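Local atomic coordinates of polyketide biosynthesis enoyl-CoA isomerase PksI (Bacillus subtilis, PDB entry 4Q1K), a protein that catalyses the decarboxylation of a 3-methylglutaconyl group tethered to PksL into a 3-methylcrotonyl group during biosynthesis of the antibiotic bacillaene. Residues E29-V37 with F60-A71; M159-K167 with L234-I242. The protein carries 1 engineered substitution. All blocks are in the same frame, centred on the assembly; numbering follows the deposited sequence.

In the fold
Contact 1 and contact 2 share no helix or strand; their centres lie about 25 Å apart and their nearest atoms about 7 Å. Contact 1 belongs to the six-stranded sheet: it joins strand 34-39 to helix 50-65 and to the start of strand 71-75, grading from a buried aliphatic patch to an exposed end where charges and a water bind. No other subunit touches it. Contact 2 is a buried helix-helix contact between helices 161-169 and 220-252, made almost wholly by apolar side chains, with one water bridging its polar rim. Both other subunits of the trimer reach it, and the active-site residue His249 is near its Met159 end.

Contact 1. Residues E29-V37 with F60-A71; sequences EIESAIIQV and FEYIRQNPKYKA
Phe60 reaches strand 34-37 with its ring and Ile63 points at it; the strand runs nearly antiparallel to helix 60-65, with the short axes 10.6 Å apart. CE2 of Phe60 reaches CG1 of Val37, while CD1 of Ile63 meets Val37 CG2 at 3.7 Å and also touches Ile35 CG2; Cys112 adjoins both helix residues. After the helix the chain returns to the sheet through Lys68, whose CG takes the cramped position between backbone N and carbonyl carbon (chi1 62°). From there the extended chain passes over one face of the Tyr69 ring to a salt bridge with Glu29, Lys68 NZ lying 3.1 Å from Glu29 OE2 in a weak hydrogen bond. Water 1 donates to the carbonyl oxygens of both Ser32 and Lys68. This is the beta-alpha-beta crossover of strand 34-39, helix 50-65 and strand 71-75 in the crotonase fold. Opposite the Lys68 chain, Ile35 CB sits over the Tyr69 ring centre, 3.8 Å from the centroid, a CH-pi contact. Tyr69 OH donates to Glu29 OE1 over 2.5 Å, on the anti side, 29° out of the carboxylate plane, which stands 70° from the ring. OE1 takes the hydroxyl and, weakly, the lysine NZ, which probably favours a charged carboxylate. Lys70 N bonds to Ala33 O at 2.7 Å, and its aliphatic chain packs on Ala33 CB before NZ reaches the carbonyls of Lys218 and Ala216. At Ala71 parallel pairing with Ile34 begins: Ile35 N donates to Ala71 O (3.2 Å).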
loop_
_atom_site.group_PDB
_atom_site.type_symbol
_atom_site.label_atom_id
_atom_site.label_comp_id
_atom_site.label_asym_id
_atom_site.label_seq_id
_atom_site.Cartn_x
_atom_site.Cartn_y
_atom_site.Cartn_z
ATOM N N GLU B 29 22.481 -15.937 -21.804
ATOM C CA GLU B 29 22.684 -16.617 -20.540
ATOM C C GLU B 29 23.860 -15.906 -19.864
ATOM O O GLU B 29 24.997 -16.020 -20.277
ATOM C CB GLU B 29 22.954 -18.114 -20.839
ATOM C CG GLU B 29 23.093 -19.039 -19.658
ATOM C CD GLU B 29 23.025 -20.545 -20.064
ATOM O OE1 GLU B 29 22.038 -20.949 -20.751
ATOM O OE2 GLU B 29 23.974 -21.296 -19.661
ATOM N N ILE B 30 23.569 -15.117 -18.853
ATOM C CA ILE B 30 24.566 -14.336 -18.053
ATOM C C ILE B 30 25.331 -15.238 -17.154
ATOM O O ILE B 30 26.520 -15.068 -16.976
ATOM C CB ILE B 30 23.874 -13.267 -17.116
ATOM C CG1 ILE B 30 23.069 -12.202 -17.886
ATOM C CG2 ILE B 30 24.863 -12.547 -16.153
ATOM C CD1 ILE B 30 23.777 -11.682 -19.114
ATOM N N GLU B 31 24.681 -16.192 -16.513
ATOM C CA GLU B 31 25.452 -17.182 -15.723
ATOM C C GLU B 31 24.661 -18.426 -16.084
ATOM O O GLU B 31 23.633 -18.331 -16.756
ATOM C CB GLU B 31 25.256 -16.958 -14.224
ATOM C CG GLU B 31 25.532 -15.563 -13.734
ATOM C CD GLU B 31 26.885 -15.433 -13.115
ATOM O OE1 GLU B 31 27.848 -15.516 -13.908
ATOM O OE2 GLU B 31 26.975 -15.237 -11.853
ATOM N N SER B 32 25.066 -19.542 -15.535
ATOM C CA SER B 32 24.412 -20.780 -15.779
ATOM C C SER B 32 22.907 -20.777 -15.473
ATOM O O SER B 32 22.116 -21.494 -16.143
ATOM C CB SER B 32 25.154 -21.857 -14.922
ATOM O OG SER B 32 24.375 -23.037 -14.965
ATOM N N ALA B 33 22.481 -20.032 -14.452
ATOM C CA ALA B 33 21.051 -19.998 -14.082
ATOM C C ALA B 33 20.358 -18.637 -14.235
ATOM O O ALA B 33 19.296 -18.435 -13.611
ATOM C CB ALA B 33 20.902 -20.468 -12.605
ATOM N N ILE B 34 20.936 -17.692 -14.992
ATOM C CA ILE B 34 20.312 -16.371 -15.178
ATOM C C ILE B 34 20.248 -16.118 -16.681
ATOM O O ILE B 34 21.324 -16.162 -17.386
ATOM C CB ILE B 34 21.255 -15.265 -14.619
ATOM C CG1 ILE B 34 21.507 -15.609 -13.128
ATOM C CG2 ILE B 34 20.574 -13.868 -14.792
ATOM C CD1 ILE B 34 22.397 -14.580 -12.392
ATOM N N ILE B 35 19.049 -15.752 -17.134
ATOM C CA ILE B 35 18.806 -15.511 -18.561
ATOM C C ILE B 35 18.345 -14.041 -18.664
ATOM O O ILE B 35 17.441 -13.621 -17.930
ATOM C CB ILE B 35 17.744 -16.511 -19.110
ATOM C CG1 ILE B 35 17.545 -16.426 -20.625
ATOM C CG2 ILE B 35 16.403 -16.423 -18.359
ATOM C CD1 ILE B 35 18.791 -16.663 -21.393
ATOM N N GLN B 36 18.962 -13.337 -19.576
ATOM C CA GLN B 36 18.608 -11.942 -19.888
ATOM C C GLN B 36 17.837 -11.882 -21.187
ATOM O O GLN B 36 18.262 -12.462 -22.216
ATOM C CB GLN B 36 19.850 -11.053 -19.877
ATOM C CG GLN B 36 19.583 -9.583 -20.267
ATOM C CD GLN B 36 20.907 -8.833 -20.237
ATOM O OE1 GLN B 36 21.403 -8.552 -19.170
ATOM N NE2 GLN B 36 21.523 -8.641 -21.360
ATOM N N VAL B 37 16.653 -11.259 -21.114
ATOM C CA VAL B 37 15.797 -11.020 -22.309
ATOM C C VAL B 37 15.919 -9.524 -22.671
ATOM O O VAL B 37 15.413 -8.689 -21.956
ATOM C CB VAL B 37 14.330 -11.422 -22.066
ATOM C CG1 VAL B 37 13.414 -11.147 -23.302
ATOM C CG2 VAL B 37 14.241 -12.926 -21.703
ATOM N N PHE B 60 10.063 -15.992 -23.971
ATOM C CA PHE B 60 9.415 -16.610 -22.782
ATOM C C PHE B 60 9.043 -18.089 -22.884
ATOM O O PHE B 60 9.112 -18.853 -21.922
ATOM C CB PHE B 60 8.265 -15.739 -22.254
ATOM C CG PHE B 60 8.805 -14.534 -21.404
ATOM C CD1 PHE B 60 9.065 -14.703 -20.045
ATOM C CD2 PHE B 60 9.138 -13.299 -22.012
ATOM C CE1 PHE B 60 9.583 -13.624 -19.249
ATOM C CE2 PHE B 60 9.649 -12.231 -21.201
ATOM C CZ PHE B 60 9.882 -12.449 -19.839
ATOM N N GLU B 61 8.699 -18.488 -24.096
ATOM C CA GLU B 61 8.465 -19.937 -24.356
ATOM C C GLU B 61 9.737 -20.690 -24.265
ATOM O O GLU B 61 9.771 -21.773 -23.690
ATOM C CB GLU B 61 7.798 -20.124 -25.725
ATOM C CG GLU B 61 7.432 -21.588 -25.996
ATOM C CD GLU B 61 6.395 -22.144 -25.003
ATOM O OE1 GLU B 61 5.708 -21.364 -24.271
ATOM O OE2 GLU B 61 6.301 -23.393 -24.923
ATOM N N TYR B 62 10.831 -20.146 -24.846
ATOM C CA TYR B 62 12.119 -20.757 -24.640
ATOM C C TYR B 62 12.460 -20.985 -23.154
ATOM O O TYR B 62 12.971 -22.058 -22.723
ATOM C CB TYR B 62 13.214 -19.911 -25.250
ATOM C CG TYR B 62 14.549 -20.517 -25.022
ATOM C CD1 TYR B 62 14.987 -21.563 -25.853
ATOM C CD2 TYR B 62 15.390 -20.080 -24.012
ATOM C CE1 TYR B 62 16.235 -22.129 -25.682
ATOM C CE2 TYR B 62 16.635 -20.685 -23.825
ATOM C CZ TYR B 62 17.038 -21.671 -24.680
ATOM O OH TYR B 62 18.272 -22.256 -24.526
ATOM N N ILE B 63 12.237 -19.951 -22.374
ATOM C CA ILE B 63 12.503 -20.048 -20.913
ATOM C C ILE B 63 11.599 -21.132 -20.270
ATOM O O ILE B 63 12.063 -21.945 -19.472
ATOM C CB ILE B 63 12.288 -18.647 -20.226
ATOM C CG1 ILE B 63 13.391 -17.709 -20.744
ATOM C CG2 ILE B 63 12.273 -18.791 -18.660
ATOM C CD1 ILE B 63 13.100 -16.222 -20.424
ATOM N N ARG B 64 10.343 -21.176 -20.700
ATOM C CA ARG B 64 9.416 -22.208 -20.250
ATOM C C ARG B 64 9.847 -23.618 -20.669
ATOM O O ARG B 64 9.563 -24.587 -19.965
ATOM C CB ARG B 64 8.005 -21.918 -20.765
ATOM C CG ARG B 64 7.002 -23.024 -20.480
ATOM C CD ARG B 64 5.607 -22.638 -20.947
ATOM N NE ARG B 64 5.003 -21.625 -20.087
ATOM C CZ ARG B 64 4.871 -20.345 -20.419
ATOM N NH1 ARG B 64 5.301 -19.916 -21.598
ATOM N NH2 ARG B 64 4.307 -19.493 -19.573
ATOM N N GLN B 65 10.525 -23.738 -21.809
ATOM C CA GLN B 65 10.937 -25.079 -22.321
ATOM C C GLN B 65 12.249 -25.529 -21.735
ATOM O O GLN B 65 12.661 -26.689 -21.955
ATOM C CB GLN B 65 11.022 -25.095 -23.853
ATOM C CG GLN B 65 9.671 -24.889 -24.530
ATOM C CD GLN B 65 8.628 -25.895 -24.022
ATOM O OE1 GLN B 65 8.920 -27.088 -23.860
ATOM N NE2 GLN B 65 7.418 -25.423 -23.757
ATOM N N ASN B 66 12.950 -24.650 -21.012
ATOM C CA ASN B 66 14.323 -24.898 -20.566
ATOM C C ASN B 66 14.385 -24.602 -19.100
ATOM O O ASN B 66 14.888 -23.553 -18.712
ATOM C CB ASN B 66 15.341 -24.096 -21.407
ATOM C CG ASN B 66 15.401 -24.594 -22.864
ATOM O OD1 ASN B 66 14.671 -24.108 -23.768
ATOM N ND2 ASN B 66 16.199 -25.643 -23.091
ATOM N N PRO B 67 13.868 -25.545 -18.269
ATOM C CA PRO B 67 13.622 -25.229 -16.845
ATOM C C PRO B 67 14.864 -25.348 -15.986
ATOM O O PRO B 67 14.842 -26.079 -15.023
ATOM C CB PRO B 67 12.555 -26.277 -16.407
ATOM C CG PRO B 67 12.758 -27.461 -17.372
ATOM C CD PRO B 67 13.289 -26.874 -18.653
ATOM N N LYS B 68 15.928 -24.600 -16.296
ATOM C CA LYS B 68 17.169 -24.624 -15.535
ATOM C C LYS B 68 17.480 -23.277 -14.960
ATOM O O LYS B 68 18.374 -23.202 -14.170
ATOM C CB LYS B 68 18.373 -24.984 -16.418
ATOM C CG LYS B 68 18.678 -24.022 -17.532
ATOM C CD LYS B 68 20.073 -24.415 -18.044
ATOM C CE LYS B 68 20.720 -23.319 -18.876
ATOM N NZ LYS B 68 22.109 -23.730 -19.206
ATOM N N TYR B 69 16.735 -22.222 -15.386
ATOM C CA TYR B 69 17.055 -20.874 -14.992
ATOM C C TYR B 69 16.389 -20.597 -13.646
ATOM O O TYR B 69 15.363 -21.157 -13.313
ATOM C CB TYR B 69 16.635 -19.793 -15.972
ATOM C CG TYR B 69 17.394 -19.961 -17.247
ATOM C CD1 TYR B 69 18.775 -19.744 -17.284
ATOM C CD2 TYR B 69 16.756 -20.487 -18.370
ATOM C CE1 TYR B 69 19.488 -19.961 -18.454
ATOM C CE2 TYR B 69 17.456 -20.668 -19.550
ATOM C CZ TYR B 69 18.828 -20.413 -19.556
ATOM O OH TYR B 69 19.542 -20.587 -20.721
ATOM N N LYS B 70 17.034 -19.741 -12.867
ATOM C CA LYS B 70 16.494 -19.286 -11.576
ATOM C C LYS B 70 15.930 -17.846 -11.604
ATOM O O LYS B 70 15.093 -17.460 -10.721
ATOM C CB LYS B 70 17.634 -19.350 -10.500
ATOM C CG LYS B 70 17.899 -20.855 -10.098
ATOM C CD LYS B 70 19.205 -20.986 -9.312
ATOM C CE LYS B 70 19.465 -22.461 -8.934
ATOM N NZ LYS B 70 20.652 -22.365 -8.024
ATOM N N ALA B 71 16.420 -17.046 -12.559
ATOM C CA ALA B 71 15.947 -15.652 -12.627
ATOM C C ALA B 71 16.022 -15.211 -14.056
ATOM O O ALA B 71 16.968 -15.552 -14.776
ATOM C CB ALA B 71 16.883 -14.715 -11.800
HETATM O O HOH W 1 21.197 -23.621 -14.581
#

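Contact 2. Residues M159-K167 with L234-I242; sequences MGATFIVPK and LRDQLPRVI
Gly160, at the N-cap of helix 161-167, comes close to helix 234-242 at Ile242, with the CA atoms of the two residues 5.7 Å apart. The helices run in largely opposed directions, their short axes at 136° and 9.4 Å apart. With a positive phi and no side chain, Gly160 leaves room for Leu238 CD1 as well as Ile242 CD1, the latter 3.5 Å from Gly160 N. Gly160 N donates to Glu245, and Gly160 O accepts from the N atoms of Phe163 and Ile164. Phe163 is the knob of a knobs-into-holes packing, set among Leu234, Gln237, Leu238 and Val241. With CG anti to the backbone N (chi1 171°), the ring projects into that hole. Leu234 CG lies at the ring edge, 3.8 Å from Phe163 CE2, and Gln237 OE1 also comes in near the ring plane, 3.5 Å from Phe163 CE1, with its amide almost perpendicular to the ring. Leu238 CD1 approaches CD2 obliquely. In this crotonase-family trimer the hole lies on the long helix 220-252 where it meets helix 161-169, and Phe171 of the third subunit packs on Leu234 and Lys167. Val241 CG1 touches both Phe163 CB, at 3.8 Å, and Thr162 OG1. That hydroxyl is hydrogen-bonded to Glu245 and to His229 of the second subunit, which also packs on Val241. The Ile164 and Leu234 side chains cross at about a right angle, CD1 meeting CD2. At the rim, water 2 donates to Gln237 OE1 and accepts from Lys167 NZ, 3.1 Å away, linking the two side-chain ends.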
loop_
_atom_site.group_PDB
_atom_site.type_symbol
_atom_site.label_atom_id
_atom_site.label_comp_id
_atom_site.label_asym_id
_atom_site.label_seq_id
_atom_site.Cartn_x
_atom_site.Cartn_y
_atom_site.Cartn_z
ATOM N N MET B 159 -4.551 -4.034 -21.031
ATOM C CA MET B 159 -3.336 -4.755 -20.654
ATOM C C MET B 159 -3.211 -4.988 -19.147
ATOM O O MET B 159 -2.105 -5.047 -18.609
ATOM C CB MET B 159 -2.097 -4.020 -21.172
ATOM C CG MET B 159 -2.201 -3.576 -22.623
ATOM S SD MET B 159 -1.508 -4.782 -23.770
ATOM C CE MET B 159 0.227 -4.337 -23.722
ATOM N N GLY B 160 -4.349 -5.125 -18.475
ATOM C CA GLY B 160 -4.383 -5.415 -17.043
ATOM C C GLY B 160 -3.854 -4.251 -16.206
ATOM O O GLY B 160 -3.646 -4.455 -15.000
ATOM N N ALA B 161 -3.701 -3.080 -16.834
ATOM C CA ALA B 161 -3.160 -1.910 -16.140
ATOM C C ALA B 161 -4.040 -1.626 -14.921
ATOM O O ALA B 161 -3.525 -1.184 -13.873
ATOM C CB ALA B 161 -3.176 -0.725 -17.096
ATOM N N THR B 162 -5.383 -1.798 -15.019
ATOM C CA THR B 162 -6.188 -1.345 -13.820
ATOM C C THR B 162 -6.096 -2.322 -12.667
ATOM O O THR B 162 -6.508 -2.013 -11.534
ATOM C CB THR B 162 -7.711 -1.192 -14.200
ATOM O OG1 THR B 162 -8.245 -2.513 -14.538
ATOM C CG2 THR B 162 -7.843 -0.274 -15.445
ATOM N N PHE B 163 -5.485 -3.481 -12.892
ATOM C CA PHE B 163 -5.274 -4.420 -11.768
ATOM C C PHE B 163 -3.814 -4.247 -11.275
ATOM O O PHE B 163 -3.566 -4.091 -10.069
ATOM C CB PHE B 163 -5.479 -5.827 -12.328
ATOM C CG PHE B 163 -5.082 -6.895 -11.345
ATOM C CD1 PHE B 163 -5.881 -7.110 -10.235
ATOM C CD2 PHE B 163 -3.874 -7.585 -11.479
ATOM C CE1 PHE B 163 -5.553 -8.101 -9.301
ATOM C CE2 PHE B 163 -3.507 -8.525 -10.496
ATOM C CZ PHE B 163 -4.360 -8.769 -9.395
ATOM N N ILE B 164 -2.822 -4.236 -12.209
ATOM C CA ILE B 164 -1.398 -4.331 -11.769
ATOM C C ILE B 164 -0.860 -3.005 -11.250
ATOM O O ILE B 164 0.035 -2.973 -10.384
ATOM C CB ILE B 164 -0.519 -4.957 -12.875
ATOM C CG1 ILE B 164 0.816 -5.554 -12.286
ATOM C CG2 ILE B 164 -0.228 -3.900 -13.918
ATOM C CD1 ILE B 164 0.647 -6.673 -11.245
ATOM N N VAL B 165 -1.402 -1.898 -11.750
ATOM C CA VAL B 165 -0.933 -0.604 -11.224
ATOM C C VAL B 165 -1.291 -0.390 -9.702
ATOM O O VAL B 165 -0.403 -0.095 -8.953
ATOM C CB VAL B 165 -1.302 0.584 -12.196
ATOM C CG1 VAL B 165 -0.811 1.935 -11.559
ATOM C CG2 VAL B 165 -0.679 0.368 -13.632
ATOM N N PRO B 166 -2.560 -0.554 -9.290
ATOM C CA PRO B 166 -2.881 -0.498 -7.874
ATOM C C PRO B 166 -2.109 -1.607 -7.126
ATOM O O PRO B 166 -1.691 -1.411 -6.001
ATOM C CB PRO B 166 -4.391 -0.762 -7.815
ATOM C CG PRO B 166 -4.931 -0.595 -9.235
ATOM C CD PRO B 166 -3.744 -0.751 -10.173
ATOM N N LYS B 167 -2.054 -2.824 -7.713
ATOM C CA LYS B 167 -1.367 -3.913 -6.943
ATOM C C LYS B 167 0.127 -3.512 -6.593
ATOM O O LYS B 167 0.629 -3.851 -5.523
ATOM C CB LYS B 167 -1.392 -5.139 -7.896
ATOM C CG LYS B 167 -0.737 -6.385 -7.290
ATOM C CD LYS B 167 -1.273 -6.691 -5.924
ATOM C CE LYS B 167 -2.723 -7.111 -5.934
ATOM N NZ LYS B 167 -3.078 -7.851 -4.667
ATOM N N LEU B 234 -2.745 -13.011 -7.918
ATOM C CA LEU B 234 -2.708 -12.252 -9.173
ATOM C C LEU B 234 -3.128 -13.158 -10.297
ATOM O O LEU B 234 -3.879 -12.694 -11.188
ATOM C CB LEU B 234 -1.291 -11.769 -9.493
ATOM C CG LEU B 234 -0.833 -10.554 -8.711
ATOM C CD1 LEU B 234 -0.878 -10.757 -7.224
ATOM C CD2 LEU B 234 0.569 -10.270 -9.205
ATOM N N ARG B 235 -2.616 -14.431 -10.314
ATOM C CA ARG B 235 -2.996 -15.283 -11.453
ATOM C C ARG B 235 -4.498 -15.612 -11.443
ATOM O O ARG B 235 -5.169 -15.688 -12.517
ATOM C CB ARG B 235 -2.146 -16.592 -11.397
ATOM C CG ARG B 235 -0.690 -16.345 -11.897
ATOM C CD ARG B 235 0.124 -17.614 -11.681
ATOM N NE ARG B 235 1.495 -17.431 -12.137
ATOM C CZ ARG B 235 2.505 -18.197 -11.760
ATOM N NH1 ARG B 235 2.313 -19.145 -10.829
ATOM N NH2 ARG B 235 3.721 -17.988 -12.299
ATOM N N ASP B 236 -5.046 -15.751 -10.225
ATOM C CA ASP B 236 -6.441 -16.018 -10.027
ATOM C C ASP B 236 -7.339 -14.851 -10.426
ATOM O O ASP B 236 -8.392 -15.076 -10.989
ATOM C CB ASP B 236 -6.672 -16.376 -8.569
ATOM C CG ASP B 236 -8.133 -16.688 -8.271
ATOM O OD1 ASP B 236 -8.712 -17.620 -8.885
ATOM O OD2 ASP B 236 -8.729 -15.958 -7.441
ATOM N N GLN B 237 -6.934 -13.624 -10.066
ATOM C CA GLN B 237 -7.777 -12.429 -10.198
ATOM C C GLN B 237 -7.681 -11.731 -11.536
ATOM O O GLN B 237 -8.670 -11.066 -11.928
ATOM C CB GLN B 237 -7.532 -11.457 -9.081
ATOM C CG GLN B 237 -7.959 -11.995 -7.692
ATOM C CD GLN B 237 -7.430 -11.085 -6.586
ATOM O OE1 GLN B 237 -7.306 -9.885 -6.783
ATOM N NE2 GLN B 237 -7.029 -11.639 -5.486
ATOM N N LEU B 238 -6.586 -11.933 -12.282
ATOM C CA LEU B 238 -6.371 -11.182 -13.476
ATOM C C LEU B 238 -7.410 -11.417 -14.645
ATOM O O LEU B 238 -7.853 -10.433 -15.305
ATOM C CB LEU B 238 -4.910 -11.370 -13.935
ATOM C CG LEU B 238 -4.558 -10.569 -15.212
ATOM C CD1 LEU B 238 -4.719 -9.032 -14.995
ATOM C CD2 LEU B 238 -3.148 -10.963 -15.581
ATOM N N PRO B 239 -7.837 -12.684 -14.893
ATOM C CA PRO B 239 -8.763 -12.905 -16.023
ATOM C C PRO B 239 -10.028 -12.060 -15.909
ATOM O O PRO B 239 -10.483 -11.475 -16.897
ATOM C CB PRO B 239 -9.184 -14.381 -15.833
ATOM C CG PRO B 239 -7.968 -15.057 -15.215
ATOM C CD PRO B 239 -7.355 -13.974 -14.323
ATOM N N ARG B 240 -10.575 -11.931 -14.708
ATOM C CA ARG B 240 -11.807 -11.189 -14.620
ATOM C C ARG B 240 -11.612 -9.703 -14.873
ATOM O O ARG B 240 -12.502 -9.056 -15.402
ATOM C CB ARG B 240 -12.349 -11.405 -13.221
ATOM C CG ARG B 240 -13.645 -10.691 -12.955
ATOM C CD ARG B 240 -14.035 -10.801 -11.460
ATOM N NE ARG B 240 -15.134 -9.887 -11.091
ATOM C CZ ARG B 240 -16.396 -9.987 -11.535
ATOM N NH1 ARG B 240 -16.744 -10.968 -12.369
ATOM N NH2 ARG B 240 -17.318 -9.099 -11.164
ATOM N N VAL B 241 -10.467 -9.130 -14.435
ATOM C CA VAL B 241 -10.162 -7.759 -14.716
ATOM C C VAL B 241 -9.935 -7.535 -16.182
ATOM O O VAL B 241 -10.400 -6.562 -16.695
ATOM C CB VAL B 241 -9.011 -7.179 -13.765
ATOM C CG1 VAL B 241 -8.825 -5.687 -14.062
ATOM C CG2 VAL B 241 -9.460 -7.365 -12.324
ATOM N N ILE B 242 -9.295 -8.483 -16.875
ATOM C CA ILE B 242 -9.098 -8.409 -18.336
ATOM C C ILE B 242 -10.481 -8.328 -19.022
ATOM O O ILE B 242 -10.678 -7.491 -19.916
ATOM C CB ILE B 242 -8.274 -9.625 -18.818
ATOM C CG1 ILE B 242 -6.800 -9.486 -18.303
ATOM C CG2 ILE B 242 -8.231 -9.676 -20.329
ATOM C CD1 ILE B 242 -6.114 -8.175 -18.716
HETATM O O HOH W 2 -6.189 -7.811 -5.146
#